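Local coordinates for tyrosine phosphatase (Orf virus, PDB 5NCR), which acts as a homodimeric tyrosine phosphatase of the dual-specificity family, with triple substrate specificity and probable activity on phosphoserine in proteins, at residues B[75-80]-B[92-97]; B[122-127]-B[169-174]. The protein carries 2 engineered substitutions. All coordinates share one frame; numbering follows the deposited sequence.

Contact 1: residues B[75-80]-B[92-97]; sequences YHIPLR and PALVKL
Ile77 and Leu94 make the tighter half of this contact, Tyr75 and Leu97 the looser half. The CD1 methyl of Ile77 reaches across to the forked end of Leu94, 3.7 Å from its CD1 and 3.9 Å from its CD2, so that one methyl meets both branches. Leu94 reaches this spot from a CB that does not itself face the strand: CG is anti to the backbone N (chi1 -170°), which swings the two methyls across to the isoleucine. Leu94 is buried, and both side chains also rest on Val59 of the neighbouring strand 57-60.

That shared neighbour reflects the fold. Strand 73-76 is outermost in the sheet within this chain, and helix 90-103 belongs to the beta-alpha-beta crossover from it to the parallel strand 108-111, passing over strand 57-60 on the way. Ile77 lies just past the end of the strand, and its backbone still bonds to Asn60.

One helical turn on from Leu94, Leu97 lies over a face of the Tyr75 ring. Its CD2 makes a CH-pi contact, 4.3 Å from the ring centroid and 17° off the normal, with Tyr75 CG the nearest ring atom to CD2 at 4.1 Å. The other methyl, CD1, lies over the same face near the hydroxyl end, 4.1 Å from Tyr75 CZ, and the isopropyl group therefore spans the length of the ring. Tyr75 also touches Cys57 and, farther along the helix, Arg100. On this looser side Tyr75 and Leu97 are both partly exposed, unlike the buried Leu94.

Contact 2: residues B[122-127]-B[169-174]; sequences AAMGYV and YQLIKM
The helical layer of the phosphatase domain is joined here, where helix 118-134 meets the C-terminal helix 165-177 at Gly125 and Leu171. The CA atoms of Gly125 and Leu171, 6.4 Å apart, are the nearest pair between the two segments. Leu171 is the only residue of segment 169-174 that touches segment 122-127. Its CD2 lies against the bare backbone of Gly125, 3.9 Å from CA and 4.0 Å from N, and the absence of a side chain there lets the methyl sit directly on the helix.

Helix 118-134 begins at the arginine position of the phosphate-binding P-loop signature, as in other cysteine-dependent phosphatases, and segment 122-127 starts about one turn farther on. The other branch of Leu171, CD1, turns to Met124, touching CB at 3.8 Å and CG at 4.1 Å. Only the root of the methionine takes part. Its CB faces Leu171, but the chain bends at chi2 (65°) and carries the sulfur and CE away from the partner helix. All three residues that meet across the helices are buried. Phe147 of helix 140-158 and Leu162 of the following loop pack against Met124, and Leu162 touches Leu171 as well.

How the contacts relate
The centres of contacts 1 and 2 lie 12 Å apart, and helix 118-134 joins them. Segment 92-97 packs against segment 122-127: Leu94 CD2 is 3.7 Å from Ala122 CB, and Val95 CG1 is 3.5 Å from Gly125 C. Gly125 is thus approached by Val95 as well as by Leu171. Pro92 CG meets Met174 CE at 3.8 Å, a direct link to the C-terminal helix. A hydrogen bond from Arg118 NH1 to Leu79 O ties segment 75-80 to the probable phosphate site, Arg118 occupying the arginine position of the P-loop signature. Gln170 of segment 169-174 bonds through NE2 to Thr85 O and through OE1 to Ile87 N, in the loop between segments 75-80 and 92-97.

Contact 1: residues B[75-80]-B[92-97]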
loop_
_atom_site.group_PDB
_atom_site.type_symbol
_atom_site.label_atom_id
_atom_site.label_comp_id
_atom_site.label_asym_id
_atom_site.label_seq_id
_atom_site.Cartn_x
_atom_site.Cartn_y
_atom_site.Cartn_z
ATOM N N TYR B 75 -25.720 22.840 -4.875
ATOM C CA TYR B 75 -24.646 23.438 -4.079
ATOM C C TYR B 75 -23.453 23.528 -5.039
ATOM O O TYR B 75 -23.088 22.533 -5.672
ATOM C CB TYR B 75 -24.311 22.569 -2.855
ATOM C CG TYR B 75 -25.488 22.378 -1.916
ATOM C CD1 TYR B 75 -25.844 23.360 -1.004
ATOM C CD2 TYR B 75 -26.248 21.214 -1.944
ATOM C CE1 TYR B 75 -26.961 23.213 -0.176
ATOM C CE2 TYR B 75 -27.347 21.042 -1.090
ATOM C CZ TYR B 75 -27.685 22.034 -0.186
ATOM O OH TYR B 75 -28.761 21.868 0.671
ATOM N N HIS B 76 -22.911 24.730 -5.215
ATOM C CA HIS B 76 -21.814 24.985 -6.138
ATOM C C HIS B 76 -20.503 25.161 -5.396
ATOM O O HIS B 76 -20.362 26.052 -4.556
ATOM C CB HIS B 76 -22.146 26.206 -7.029
ATOM C CG HIS B 76 -21.147 26.459 -8.125
ATOM N ND1 HIS B 76 -20.736 27.745 -8.441
ATOM C CD2 HIS B 76 -20.486 25.585 -8.925
ATOM C CE1 HIS B 76 -19.867 27.613 -9.433
ATOM N NE2 HIS B 76 -19.678 26.336 -9.754
ATOM N N ILE B 77 -19.568 24.276 -5.666
ATOM C CA ILE B 77 -18.236 24.292 -5.068
ATOM C C ILE B 77 -17.307 24.365 -6.276
ATOM O O ILE B 77 -16.980 23.342 -6.889
ATOM C CB ILE B 77 -17.974 23.098 -4.089
ATOM C CG1 ILE B 77 -19.069 23.041 -2.979
ATOM C CG2 ILE B 77 -16.569 23.269 -3.462
ATOM C CD1 ILE B 77 -19.354 21.791 -2.362
ATOM N N PRO B 78 -17.046 25.582 -6.781
ATOM C CA PRO B 78 -16.190 25.685 -7.976
ATOM C C PRO B 78 -14.762 25.381 -7.594
ATOM O O PRO B 78 -14.249 25.863 -6.594
ATOM C CB PRO B 78 -16.401 27.124 -8.489
ATOM C CG PRO B 78 -17.153 27.839 -7.398
ATOM C CD PRO B 78 -17.369 26.912 -6.226
ATOM N N LEU B 79 -14.207 24.434 -8.290
ATOM C CA LEU B 79 -12.860 23.952 -8.109
ATOM C C LEU B 79 -12.318 23.698 -9.481
ATOM O O LEU B 79 -13.068 23.363 -10.421
ATOM C CB LEU B 79 -12.827 22.615 -7.345
ATOM C CG LEU B 79 -13.066 22.618 -5.849
ATOM C CD1 LEU B 79 -13.327 21.244 -5.358
ATOM C CD2 LEU B 79 -11.905 23.158 -5.098
ATOM N N ARG B 80 -10.990 23.879 -9.574
ATOM C CA ARG B 80 -10.178 23.624 -10.745
ATOM C C ARG B 80 -9.515 22.265 -10.499
ATOM O O ARG B 80 -9.068 21.990 -9.377
ATOM C CB ARG B 80 -9.103 24.719 -10.945
ATOM C CG ARG B 80 -8.416 24.603 -12.311
ATOM C CD ARG B 80 -7.573 25.800 -12.706
ATOM N NE ARG B 80 -7.002 25.626 -14.045
ATOM C CZ ARG B 80 -5.731 25.334 -14.309
ATOM N NH1 ARG B 80 -4.853 25.206 -13.323
ATOM N NH2 ARG B 80 -5.323 25.193 -15.563
ATOM N N PRO B 92 -14.069 19.310 5.084
ATOM C CA PRO B 92 -14.840 19.117 6.331
ATOM C C PRO B 92 -16.306 19.533 6.201
ATOM O O PRO B 92 -17.176 18.821 6.690
ATOM C CB PRO B 92 -14.093 19.976 7.361
ATOM C CG PRO B 92 -12.709 20.104 6.809
ATOM C CD PRO B 92 -12.906 20.198 5.316
ATOM N N ALA B 93 -16.580 20.659 5.529
ATOM C CA ALA B 93 -17.952 21.137 5.322
ATOM C C ALA B 93 -18.698 20.253 4.366
ATOM O O ALA B 93 -19.847 19.922 4.624
ATOM C CB ALA B 93 -17.958 22.576 4.839
ATOM N N LEU B 94 -18.041 19.818 3.288
ATOM C CA LEU B 94 -18.662 18.963 2.300
ATOM C C LEU B 94 -19.035 17.576 2.850
ATOM O O LEU B 94 -20.150 17.121 2.618
ATOM C CB LEU B 94 -17.803 18.874 1.049
ATOM C CG LEU B 94 -18.391 18.216 -0.167
ATOM C CD1 LEU B 94 -19.855 18.653 -0.411
ATOM C CD2 LEU B 94 -17.516 18.472 -1.358
ATOM N N VAL B 95 -18.145 16.941 3.626
ATOM C CA VAL B 95 -18.489 15.617 4.187
ATOM C C VAL B 95 -19.646 15.721 5.193
ATOM O O VAL B 95 -20.493 14.828 5.250
ATOM C CB VAL B 95 -17.268 14.836 4.757
ATOM C CG1 VAL B 95 -16.211 14.625 3.679
ATOM C CG2 VAL B 95 -16.674 15.515 5.979
ATOM N N LYS B 96 -19.684 16.810 5.974
ATOM C CA LYS B 96 -20.754 17.058 6.936
ATOM C C LYS B 96 -22.069 17.276 6.201
ATOM O O LYS B 96 -23.085 16.689 6.584
ATOM C CB LYS B 96 -20.408 18.254 7.833
ATOM C CG LYS B 96 -21.274 18.316 9.086
ATOM C CD LYS B 96 -20.904 19.466 10.010
ATOM C CE LYS B 96 -21.847 19.544 11.196
ATOM N NZ LYS B 96 -23.184 20.103 10.832
ATOM N N LEU B 97 -22.033 18.041 5.090
ATOM C CA LEU B 97 -23.203 18.294 4.241
ATOM C C LEU B 97 -23.735 16.970 3.638
ATOM O O LEU B 97 -24.938 16.735 3.662
ATOM C CB LEU B 97 -22.846 19.311 3.121
ATOM C CG LEU B 97 -23.837 19.497 1.934
ATOM C CD1 LEU B 97 -25.153 20.036 2.386
ATOM C CD2 LEU B 97 -23.249 20.396 0.890
#

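Contact 2: residues B[122-127]-B[169-174]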
loop_
_atom_site.group_PDB
_atom_site.type_symbol
_atom_site.label_atom_id
_atom_site.label_comp_id
_atom_site.label_asym_id
_atom_site.label_seq_id
_atom_site.Cartn_x
_atom_site.Cartn_y
_atom_site.Cartn_z
ATOM N N ALA B 122 -14.421 14.446 -3.268
ATOM C CA ALA B 122 -15.574 14.596 -2.369
ATOM C C ALA B 122 -16.083 13.207 -1.959
ATOM O O ALA B 122 -16.305 12.959 -0.769
ATOM C CB ALA B 122 -16.676 15.357 -3.083
ATOM N N ALA B 123 -16.206 12.299 -2.951
ATOM C CA ALA B 123 -16.641 10.918 -2.772
ATOM C C ALA B 123 -15.696 10.162 -1.787
ATOM O O ALA B 123 -16.166 9.534 -0.853
ATOM C CB ALA B 123 -16.660 10.219 -4.118
ATOM N N MET B 124 -14.382 10.259 -1.994
ATOM C CA MET B 124 -13.365 9.634 -1.142
ATOM C C MET B 124 -13.449 10.185 0.263
ATOM O O MET B 124 -13.486 9.407 1.224
ATOM C CB MET B 124 -11.957 9.866 -1.720
ATOM C CG MET B 124 -10.902 8.954 -1.104
ATOM S SD MET B 124 -11.191 7.185 -1.479
ATOM C CE MET B 124 -10.240 6.438 -0.130
ATOM N N GLY B 125 -13.527 11.520 0.374
ATOM C CA GLY B 125 -13.646 12.172 1.671
ATOM C C GLY B 125 -14.866 11.695 2.430
ATOM O O GLY B 125 -14.769 11.335 3.602
ATOM N N TYR B 126 -16.014 11.652 1.757
ATOM C CA TYR B 126 -17.270 11.237 2.378
ATOM C C TYR B 126 -17.280 9.759 2.832
ATOM O O TYR B 126 -17.770 9.455 3.920
ATOM C CB TYR B 126 -18.447 11.565 1.468
ATOM C CG TYR B 126 -19.762 11.090 2.043
ATOM C CD1 TYR B 126 -20.214 11.549 3.271
ATOM C CD2 TYR B 126 -20.502 10.100 1.411
ATOM C CE1 TYR B 126 -21.387 11.056 3.841
ATOM C CE2 TYR B 126 -21.706 9.639 1.946
ATOM C CZ TYR B 126 -22.140 10.110 3.166
ATOM O OH TYR B 126 -23.302 9.611 3.703
ATOM N N VAL B 127 -16.727 8.867 2.015
ATOM C CA VAL B 127 -16.607 7.447 2.336
ATOM C C VAL B 127 -15.679 7.264 3.562
ATOM O O VAL B 127 -16.000 6.484 4.455
ATOM C CB VAL B 127 -16.182 6.618 1.100
ATOM C CG1 VAL B 127 -15.844 5.184 1.508
ATOM C CG2 VAL B 127 -17.302 6.618 0.037
ATOM N N TYR B 169 -3.457 13.386 -1.982
ATOM C CA TYR B 169 -2.539 13.627 -0.879
ATOM C C TYR B 169 -3.267 14.415 0.221
ATOM O O TYR B 169 -3.174 14.045 1.390
ATOM C CB TYR B 169 -1.280 14.392 -1.349
ATOM C CG TYR B 169 -0.312 14.722 -0.228
ATOM C CD1 TYR B 169 0.560 13.759 0.273
ATOM C CD2 TYR B 169 -0.264 16.000 0.321
ATOM C CE1 TYR B 169 1.470 14.063 1.289
ATOM C CE2 TYR B 169 0.639 16.315 1.338
ATOM C CZ TYR B 169 1.501 15.341 1.824
ATOM O OH TYR B 169 2.401 15.646 2.821
ATOM N N GLN B 170 -4.021 15.478 -0.155
ATOM C CA GLN B 170 -4.780 16.281 0.815
ATOM C C GLN B 170 -5.797 15.414 1.593
ATOM O O GLN B 170 -5.975 15.615 2.787
ATOM C CB GLN B 170 -5.494 17.448 0.144
ATOM C CG GLN B 170 -4.540 18.538 -0.327
ATOM C CD GLN B 170 -5.327 19.667 -0.949
ATOM O OE1 GLN B 170 -5.942 20.482 -0.269
ATOM N NE2 GLN B 170 -5.332 19.750 -2.242
ATOM N N LEU B 171 -6.422 14.449 0.918
ATOM C CA LEU B 171 -7.366 13.502 1.528
ATOM C C LEU B 171 -6.643 12.532 2.461
ATOM O O LEU B 171 -7.121 12.261 3.557
ATOM C CB LEU B 171 -8.152 12.744 0.448
ATOM C CG LEU B 171 -9.161 13.575 -0.357
ATOM C CD1 LEU B 171 -9.605 12.836 -1.578
ATOM C CD2 LEU B 171 -10.381 13.917 0.462
ATOM N N ILE B 172 -5.471 12.041 2.047
ATOM C CA ILE B 172 -4.634 11.170 2.894
ATOM C C ILE B 172 -4.297 11.938 4.167
ATOM O O ILE B 172 -4.515 11.411 5.242
ATOM C CB ILE B 172 -3.396 10.617 2.150
ATOM C CG1 ILE B 172 -3.832 9.631 1.036
ATOM C CG2 ILE B 172 -2.367 9.956 3.121
ATOM C CD1 ILE B 172 -2.820 9.405 -0.074
ATOM N N LYS B 173 -3.812 13.183 4.047
ATOM C CA LYS B 173 -3.439 14.028 5.203
ATOM C C LYS B 173 -4.595 14.196 6.184
ATOM O O LYS B 173 -4.437 13.995 7.387
ATOM C CB LYS B 173 -2.965 15.423 4.763
ATOM C CG LYS B 173 -1.586 15.495 4.125
ATOM C CD LYS B 173 -0.417 15.236 5.058
ATOM C CE LYS B 173 0.067 16.436 5.851
ATOM N NZ LYS B 173 1.277 16.079 6.637
ATOM N N MET B 174 -5.759 14.530 5.653
ATOM C CA MET B 174 -6.961 14.761 6.431
ATOM C C MET B 174 -7.559 13.502 7.096
ATOM O O MET B 174 -7.933 13.573 8.259
ATOM C CB MET B 174 -7.984 15.465 5.521
ATOM C CG MET B 174 -9.322 15.736 6.136
ATOM S SD MET B 174 -10.154 17.041 5.186
ATOM C CE MET B 174 -9.402 18.499 5.998
#